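Local structure of uncharacterized protein (Klebsiella pneumoniae, 2A2L) at residues 21-25 against 48-52; 39-43 against 115-119; 64-69 against 100-106. The protein is of unknown function, but belongs to the HbpS-like family, whose namesake is a haem-degrading protein, and assembles from eight copies. All coordinates share one frame; numbering follows the deposited sequence.

Contact 1: residues 21-25 against 48-52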
loop_
_atom_site.group_PDB
_atom_site.type_symbol
_atom_site.label_atom_id
_atom_site.label_comp_id
_atom_site.label_asym_id
_atom_site.label_seq_id
_atom_site.Cartn_x
_atom_site.Cartn_y
_atom_site.Cartn_z
ATOM N N ALA A 21 -26.323 -6.071 16.444
ATOM C CA ALA A 21 -25.251 -5.619 17.310
ATOM C C ALA A 21 -25.584 -5.856 18.780
ATOM O O ALA A 21 -24.696 -6.193 19.575
ATOM C CB ALA A 21 -24.923 -4.149 17.049
ATOM N N ALA A 22 -26.856 -5.694 19.147
ATOM C CA ALA A 22 -27.229 -5.736 20.548
ATOM C C ALA A 22 -27.348 -7.175 20.999
ATOM O O ALA A 22 -27.023 -7.503 22.143
ATOM C CB ALA A 22 -28.524 -4.982 20.797
ATOM N N ALA A 23 -27.811 -8.026 20.090
ATOM C CA ALA A 23 -27.913 -9.455 20.331
ATOM C C ALA A 23 -26.525 -9.985 20.662
ATOM O O ALA A 23 -26.294 -10.504 21.759
ATOM C CB ALA A 23 -28.468 -10.161 19.095
ATOM N N VAL A 24 -25.616 -9.818 19.707
ATOM C CA VAL A 24 -24.208 -10.185 19.829
ATOM C C VAL A 24 -23.579 -9.654 21.115
ATOM O O VAL A 24 -22.908 -10.399 21.827
ATOM C CB VAL A 24 -23.421 -9.705 18.567
ATOM C CG1 VAL A 24 -21.908 -9.712 18.780
ATOM C CG2 VAL A 24 -23.790 -10.557 17.377
ATOM N N GLU A 25 -23.835 -8.384 21.426
ATOM C CA GLU A 25 -23.271 -7.752 22.607
ATOM C C GLU A 25 -23.790 -8.380 23.897
ATOM O O GLU A 25 -23.137 -8.340 24.946
ATOM C CB GLU A 25 -23.573 -6.251 22.600
ATOM C CG GLU A 25 -22.555 -5.393 23.355
ATOM C CD GLU A 25 -23.008 -3.946 23.566
ATOM O OE1 GLU A 25 -24.001 -3.505 22.938
ATOM O OE2 GLU A 25 -22.352 -3.247 24.375
ATOM N N LEU A 48 -21.942 -1.193 9.615
ATOM C CA LEU A 48 -21.612 -1.046 11.027
ATOM C C LEU A 48 -20.296 -1.743 11.373
ATOM O O LEU A 48 -20.031 -2.844 10.889
ATOM C CB LEU A 48 -22.727 -1.619 11.887
ATOM C CG LEU A 48 -22.709 -1.260 13.372
ATOM C CD1 LEU A 48 -24.121 -0.911 13.790
ATOM C CD2 LEU A 48 -22.200 -2.431 14.195
ATOM N N ILE A 49 -19.492 -1.089 12.218
ATOM C CA ILE A 49 -18.433 -1.750 13.002
ATOM C C ILE A 49 -18.514 -1.340 14.465
ATOM O O ILE A 49 -18.500 -0.160 14.759
ATOM C CB ILE A 49 -17.038 -1.362 12.503
ATOM C CG1 ILE A 49 -16.819 -1.857 11.085
ATOM C CG2 ILE A 49 -15.943 -1.846 13.469
ATOM C CD1 ILE A 49 -15.533 -1.304 10.439
ATOM N N GLN A 50 -18.570 -2.308 15.373
ATOM C CA GLN A 50 -18.725 -2.030 16.794
ATOM C C GLN A 50 -17.801 -2.849 17.692
ATOM O O GLN A 50 -17.881 -4.081 17.718
ATOM C CB GLN A 50 -20.164 -2.295 17.207
ATOM C CG GLN A 50 -20.414 -2.074 18.661
ATOM C CD GLN A 50 -21.862 -2.157 19.008
ATOM O OE1 GLN A 50 -22.618 -1.231 18.720
ATOM N NE2 GLN A 50 -22.271 -3.269 19.627
ATOM N N ARG A 51 -16.939 -2.151 18.429
ATOM C CA ARG A 51 -15.909 -2.794 19.238
ATOM C C ARG A 51 -16.156 -2.662 20.750
ATOM O O ARG A 51 -16.171 -1.563 21.304
ATOM C CB ARG A 51 -14.497 -2.322 18.865
ATOM C CG ARG A 51 -13.418 -2.982 19.729
ATOM C CD ARG A 51 -11.989 -2.670 19.296
ATOM N NE ARG A 51 -11.496 -1.399 19.846
ATOM C CZ ARG A 51 -11.066 -1.218 21.095
ATOM N NH1 ARG A 51 -11.060 -2.222 21.969
ATOM N NH2 ARG A 51 -10.633 -0.023 21.478
ATOM N N MET A 52 -16.371 -3.799 21.396
ATOM C CA MET A 52 -16.354 -3.854 22.842
ATOM C C MET A 52 -15.014 -3.389 23.427
ATOM O O MET A 52 -13.937 -3.618 22.850
ATOM C CB MET A 52 -16.715 -5.257 23.334
ATOM C CG MET A 52 -18.202 -5.571 23.191
ATOM S SD MET A 52 -18.593 -7.300 23.322
ATOM C CE MET A 52 -19.750 -7.495 22.045
HETATM O O HOH W 1 -25.083 -3.082 20.669
#
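The methyl end of M52 presses against the backbone and the first side-chain carbons of E25, and this is the tight end of the contact: M52 CE lies 3.6 Å from E25 CA and almost as close to E25 CG. The M52 chain, just past the strand, runs out extended and then bends at its last torsion (chi3 -138°), which lays the thioether end against the helix. V24 touches the same methyl more lightly, its CG1 standing 4.5 Å from M52 CE. At the other end of the segments A21 turns its methyl to the sheet, with A21 CB 4.3 Å from L48 CD2 and the Q50 amide alongside it. Helix 14-30 thus packs on strand 46-51, the two short segments running nearly parallel, at 24°, with axes 10.6 Å apart; L48, I49 and Q50 pair antiparallel with a strand of the second subunit, so the antiparallel sheet runs on past this outer strand of the chain. F37 of the neighbouring strand 36-41 touches both A21 and V24. Between A21 and E25 the packing gives way to a looser, polar side. Q50 reaches out fully extended and E25 crosses it at about a right angle; carboxylate and amide planes are 65° apart, and E25 OE1 stays 3.7 Å from Q50 NE2, too far for a direct bond. A water bridges them, donating to E25 OE1 and accepting from Q50 NE2. Q18 of the second subunit gives its side-chain NE2 to both E25 OE1 and Q50 OE1.

Contact 2: residues 39-43 against 115-119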
loop_
_atom_site.group_PDB
_atom_site.type_symbol
_atom_site.label_atom_id
_atom_site.label_comp_id
_atom_site.label_asym_id
_atom_site.label_seq_id
_atom_site.Cartn_x
_atom_site.Cartn_y
_atom_site.Cartn_z
ATOM N N VAL A 39 -21.075 -5.489 10.164
ATOM C CA VAL A 39 -22.080 -5.836 9.161
ATOM C C VAL A 39 -21.810 -5.026 7.920
ATOM O O VAL A 39 -21.642 -3.815 7.989
ATOM C CB VAL A 39 -23.559 -5.503 9.584
ATOM C CG1 VAL A 39 -24.554 -6.004 8.496
ATOM C CG2 VAL A 39 -23.922 -6.114 10.919
ATOM N N VAL A 40 -21.788 -5.700 6.778
ATOM C CA VAL A 40 -21.691 -5.020 5.490
ATOM C C VAL A 40 -23.024 -5.134 4.767
ATOM O O VAL A 40 -23.754 -6.122 4.939
ATOM C CB VAL A 40 -20.538 -5.591 4.624
ATOM C CG1 VAL A 40 -19.171 -5.257 5.278
ATOM C CG2 VAL A 40 -20.686 -7.117 4.425
ATOM N N ASP A 41 -23.356 -4.122 3.971
ATOM C CA ASP A 41 -24.521 -4.242 3.091
ATOM C C ASP A 41 -24.270 -5.155 1.869
ATOM O O ASP A 41 -23.196 -5.772 1.749
ATOM C CB ASP A 41 -25.072 -2.866 2.712
ATOM C CG ASP A 41 -24.208 -2.116 1.704
ATOM O OD1 ASP A 41 -23.417 -2.751 0.972
ATOM O OD2 ASP A 41 -24.372 -0.876 1.605
ATOM N N ARG A 42 -25.262 -5.222 0.979
ATOM C CA ARG A 42 -25.305 -6.176 -0.155
ATOM C C ARG A 42 -24.148 -6.062 -1.179
ATOM O O ARG A 42 -23.785 -7.039 -1.860
ATOM C CB ARG A 42 -26.652 -6.005 -0.858
ATOM C CG ARG A 42 -26.897 -6.836 -2.095
ATOM C CD ARG A 42 -26.558 -6.083 -3.372
ATOM N NE ARG A 42 -26.083 -7.011 -4.390
ATOM C CZ ARG A 42 -26.513 -8.259 -4.499
ATOM N NH1 ARG A 42 -27.435 -8.724 -3.676
ATOM N NH2 ARG A 42 -26.021 -9.052 -5.443
ATOM N N GLY A 43 -23.595 -4.861 -1.297
ATOM C CA GLY A 43 -22.397 -4.656 -2.113
ATOM C C GLY A 43 -21.084 -4.894 -1.381
ATOM O O GLY A 43 -20.021 -4.704 -1.944
ATOM N N GLN A 115 -31.224 -15.340 -1.197
ATOM C CA GLN A 115 -30.455 -14.217 -1.697
ATOM C C GLN A 115 -29.575 -13.700 -0.580
ATOM O O GLN A 115 -29.986 -13.678 0.589
ATOM C CB GLN A 115 -31.402 -13.105 -2.120
ATOM C CG GLN A 115 -30.839 -12.117 -3.129
ATOM C CD GLN A 115 -31.674 -10.860 -3.181
ATOM O OE1 GLN A 115 -31.208 -9.810 -3.606
ATOM N NE2 GLN A 115 -32.920 -10.959 -2.725
ATOM N N VAL A 116 -28.372 -13.267 -0.943
ATOM C CA VAL A 116 -27.397 -12.773 0.027
ATOM C C VAL A 116 -27.485 -11.250 0.094
ATOM O O VAL A 116 -27.140 -10.544 -0.850
ATOM C CB VAL A 116 -25.974 -13.271 -0.335
ATOM C CG1 VAL A 116 -24.874 -12.447 0.337
ATOM C CG2 VAL A 116 -25.835 -14.734 0.005
ATOM N N ILE A 117 -27.973 -10.739 1.208
ATOM C CA ILE A 117 -28.323 -9.327 1.277
ATOM C C ILE A 117 -27.228 -8.487 1.951
ATOM O O ILE A 117 -27.383 -7.273 2.167
ATOM C CB ILE A 117 -29.701 -9.115 1.961
ATOM C CG1 ILE A 117 -29.676 -9.582 3.417
ATOM C CG2 ILE A 117 -30.798 -9.845 1.196
ATOM C CD1 ILE A 117 -30.837 -9.075 4.217
ATOM N N GLY A 118 -26.117 -9.146 2.265
ATOM C CA GLY A 118 -25.117 -8.592 3.157
ATOM C C GLY A 118 -24.397 -9.709 3.870
ATOM O O GLY A 118 -24.554 -10.877 3.505
ATOM N N ALA A 119 -23.606 -9.349 4.880
ATOM C CA ALA A 119 -22.966 -10.327 5.751
ATOM C C ALA A 119 -22.552 -9.741 7.088
ATOM O O ALA A 119 -22.492 -8.520 7.253
ATOM C CB ALA A 119 -21.766 -10.907 5.076
#
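V40 N donates to A119 O over 2.9 Å, and A119 N returns a longer bond to V40 O, making V40 and A119 a hydrogen-bonded pair of the antiparallel sheet where strand 36-41 runs beside strand 116-123. The same A119 O also receives a CA-H contact from V39 CA at 3.3 Å. V40 puts CG1 anti to the carbonyl carbon (chi1 -67°), leaving CG2 between the backbone N and the carbonyl carbon, 4.0 Å from A119 CB on the face covered by helix 59-72, where L64 and A67 meet V40 while A70 and C71 meet A119. Past this pair the backbones crowd together, but the regular bonding stops: R42 N comes near I117 O at a poor angle. G118 CA sits 3.3 Å from V40 O, and R42 CB meets I117 O before the chain bends twice toward V116 and Q115. D41 OD1 accepts from G43 N, an Asx turn, and D41 OD2 forms a salt bridge with R51 of the second subunit. Q115 OE1 takes its hydrogen bond from Q10 N. The R42 and Q115 side chains cross at about a right angle, guanidinium and amide planes 43° apart, with R42 NH1 still 3.9 Å from Q115 OE1.

Contact 3: residues 64-69 against 100-106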
loop_
_atom_site.group_PDB
_atom_site.type_symbol
_atom_site.label_atom_id
_atom_site.label_comp_id
_atom_site.label_asym_id
_atom_site.label_seq_id
_atom_site.Cartn_x
_atom_site.Cartn_y
_atom_site.Cartn_z
ATOM N N LEU A 64 -14.487 -6.794 10.220
ATOM C CA LEU A 64 -14.933 -6.239 8.918
ATOM C C LEU A 64 -14.670 -7.184 7.752
ATOM O O LEU A 64 -15.562 -7.512 6.980
ATOM C CB LEU A 64 -14.308 -4.863 8.645
ATOM C CG LEU A 64 -14.796 -4.103 7.405
ATOM C CD1 LEU A 64 -16.282 -3.788 7.515
ATOM C CD2 LEU A 64 -13.968 -2.830 7.102
ATOM N N ASN A 65 -13.452 -7.662 7.621
ATOM C CA ASN A 65 -13.152 -8.493 6.454
ATOM C C ASN A 65 -13.792 -9.859 6.433
ATOM O O ASN A 65 -14.013 -10.411 5.365
ATOM C CB ASN A 65 -11.661 -8.585 6.227
ATOM C CG ASN A 65 -11.066 -7.251 5.975
ATOM O OD1 ASN A 65 -11.651 -6.411 5.262
ATOM N ND2 ASN A 65 -9.913 -7.015 6.567
ATOM N N LYS A 66 -14.090 -10.391 7.611
ATOM C CA LYS A 66 -14.915 -11.586 7.708
ATOM C C LYS A 66 -16.274 -11.312 7.123
ATOM O O LYS A 66 -16.805 -12.159 6.444
ATOM C CB LYS A 66 -15.052 -12.071 9.155
ATOM C CG LYS A 66 -13.795 -12.722 9.710
ATOM C CD LYS A 66 -13.925 -12.993 11.200
ATOM C CE LYS A 66 -12.924 -14.031 11.697
ATOM N NZ LYS A 66 -13.109 -14.226 13.168
ATOM N N ALA A 67 -16.828 -10.123 7.361
ATOM C CA ALA A 67 -18.151 -9.807 6.817
ATOM C C ALA A 67 -18.034 -9.676 5.299
ATOM O O ALA A 67 -18.797 -10.288 4.542
ATOM C CB ALA A 67 -18.734 -8.523 7.444
ATOM N N TRP A 68 -17.059 -8.887 4.863
ATOM C CA TRP A 68 -16.829 -8.682 3.447
ATOM C C TRP A 68 -16.511 -9.987 2.730
ATOM O O TRP A 68 -16.933 -10.167 1.588
ATOM C CB TRP A 68 -15.759 -7.618 3.208
ATOM C CG TRP A 68 -15.459 -7.397 1.757
ATOM C CD1 TRP A 68 -16.041 -6.472 0.919
ATOM C CD2 TRP A 68 -14.501 -8.107 0.969
ATOM N NE1 TRP A 68 -15.506 -6.575 -0.337
ATOM C CE2 TRP A 68 -14.565 -7.576 -0.341
ATOM C CE3 TRP A 68 -13.628 -9.176 1.228
ATOM C CZ2 TRP A 68 -13.770 -8.057 -1.385
ATOM C CZ3 TRP A 68 -12.845 -9.661 0.184
ATOM C CH2 TRP A 68 -12.919 -9.094 -1.108
ATOM N N SER A 69 -15.791 -10.892 3.396
ATOM C CA SER A 69 -15.511 -12.209 2.832
ATOM C C SER A 69 -16.758 -13.083 2.751
ATOM O O SER A 69 -17.025 -13.710 1.731
ATOM C CB SER A 69 -14.433 -12.928 3.643
ATOM O OG SER A 69 -13.160 -12.346 3.447
ATOM N N ARG A 100 -7.938 -9.452 2.118
ATOM C CA ARG A 100 -9.213 -9.194 2.802
ATOM C C ARG A 100 -9.968 -10.478 3.031
ATOM O O ARG A 100 -10.921 -10.496 3.823
ATOM C CB ARG A 100 -10.111 -8.242 1.999
ATOM C CG ARG A 100 -9.667 -6.791 1.999
ATOM C CD ARG A 100 -10.792 -5.871 1.534
ATOM N NE ARG A 100 -11.717 -5.592 2.624
ATOM C CZ ARG A 100 -12.868 -4.945 2.482
ATOM N NH1 ARG A 100 -13.225 -4.502 1.281
ATOM N NH2 ARG A 100 -13.651 -4.736 3.542
ATOM N N ILE A 101 -9.585 -11.541 2.318
ATOM C CA ILE A 101 -10.299 -12.814 2.451
ATOM C C ILE A 101 -9.921 -13.535 3.744
ATOM O O ILE A 101 -8.782 -13.961 3.911
ATOM C CB ILE A 101 -10.198 -13.747 1.215
ATOM C CG1 ILE A 101 -10.935 -13.124 0.026
ATOM C CG2 ILE A 101 -10.846 -15.098 1.521
ATOM C CD1 ILE A 101 -10.664 -13.808 -1.294
ATOM N N ILE A 102 -10.875 -13.637 4.664
ATOM C CA ILE A 102 -10.615 -14.330 5.920
ATOM C C ILE A 102 -10.978 -15.789 5.819
ATOM O O ILE A 102 -11.934 -16.140 5.133
ATOM C CB ILE A 102 -11.281 -13.660 7.131
ATOM C CG1 ILE A 102 -10.993 -12.152 7.141
ATOM C CG2 ILE A 102 -10.749 -14.264 8.425
ATOM C CD1 ILE A 102 -9.525 -11.840 7.303
ATOM N N ILE A 103 -10.184 -16.645 6.461
ATOM C CA ILE A 103 -10.206 -18.077 6.157
ATOM C C ILE A 103 -10.393 -18.900 7.421
ATOM O O ILE A 103 -10.174 -20.107 7.425
ATOM C CB ILE A 103 -8.916 -18.547 5.402
ATOM C CG1 ILE A 103 -7.653 -18.135 6.165
ATOM C CG2 ILE A 103 -8.922 -18.027 3.975
ATOM C CD1 ILE A 103 -6.412 -18.860 5.755
ATOM N N PHE A 104 -10.787 -18.243 8.501
ATOM C CA PHE A 104 -11.279 -18.956 9.673
ATOM C C PHE A 104 -12.651 -18.421 10.042
ATOM O O PHE A 104 -13.009 -17.292 9.668
ATOM C CB PHE A 104 -10.292 -18.902 10.850
ATOM C CG PHE A 104 -9.599 -17.576 11.006
ATOM C CD1 PHE A 104 -10.149 -16.568 11.806
ATOM C CD2 PHE A 104 -8.401 -17.326 10.358
ATOM C CE1 PHE A 104 -9.509 -15.342 11.934
ATOM C CE2 PHE A 104 -7.764 -16.091 10.474
ATOM C CZ PHE A 104 -8.318 -15.102 11.273
ATOM N N GLY A 105 -13.418 -19.249 10.751
ATOM C CA GLY A 105 -14.803 -18.957 11.064
ATOM C C GLY A 105 -14.997 -17.621 11.749
ATOM O O GLY A 105 -14.074 -17.089 12.376
ATOM N N GLY A 106 -16.200 -17.072 11.619
ATOM C CA GLY A 106 -16.542 -15.844 12.307
ATOM C C GLY A 106 -17.290 -14.872 11.425
ATOM O O GLY A 106 -17.698 -13.807 11.885
#
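R100 grips N65 side-on with two nitrogens on one oxygen: R100 NE reaches N65 OD1 at 2.8 Å and R100 NH2 reaches it at 3.1 Å. That oxygen lies in the guanidinium plane, although the amide itself is turned 77° from it; NH2 comes nearly along the C=O axis, while NE stands well above the carbonyl plane. With its rotation fixed by N65, the guanidinium lies flat on W68, a cation-pi stack in which R100 CZ is 3.8 Å from the centroid of the five-membered ring. W68 swings its ring out with CG opposite the backbone N (chi1 178°), and the R100 chain bends at chi3 to come down over that face. One turn on from N65, S69 OG accepts from I102 N at 2.9 Å, pinning the loop to the helix. K66 stretches past I102 to G105, where its NZ donates to G105 O; the same nitrogen bonds V122 O and makes a salt bridge with D130, so three oxygens share the buried ammonium. Outward from these bonds lies apolar packing. I102 CG2 rests 3.6 Å from K66 CG and also sits over the centre of the F104 ring, while I101 CG1 meets W68 at the ring edge. The loop 100-106 therefore wraps one flank of helix 59-72 before leading into strand 107-111, with L64 leaning on T46 and I49 of strand 46-51 and on V40 of strand 36-41, and with T96 of the fourth subunit against I102.

How the contacts relate
The antiparallel sheet ties the three contacts together. Contact 1 lays helix 14-30 on one of its faces, and contact 3 belongs to helix 59-72 on the other; contact 2 lies within the sheet. Contacts 1 and 2 join through neighbouring strands, L48 O standing 2.9 Å from V39 N, a probable hydrogen bond, though their centres are about 17 Å apart. Contact 3 is nested inside the chain loop that contact 2 closes, with centres about 13 Å apart; A119 CB lies against A67 O, and V40 CG1 is 3.9 Å from L64 CD1. Between contacts 1 and 3, about 16 Å centre to centre, I49 CD1 meets L64 CD1 at 3.9 Å.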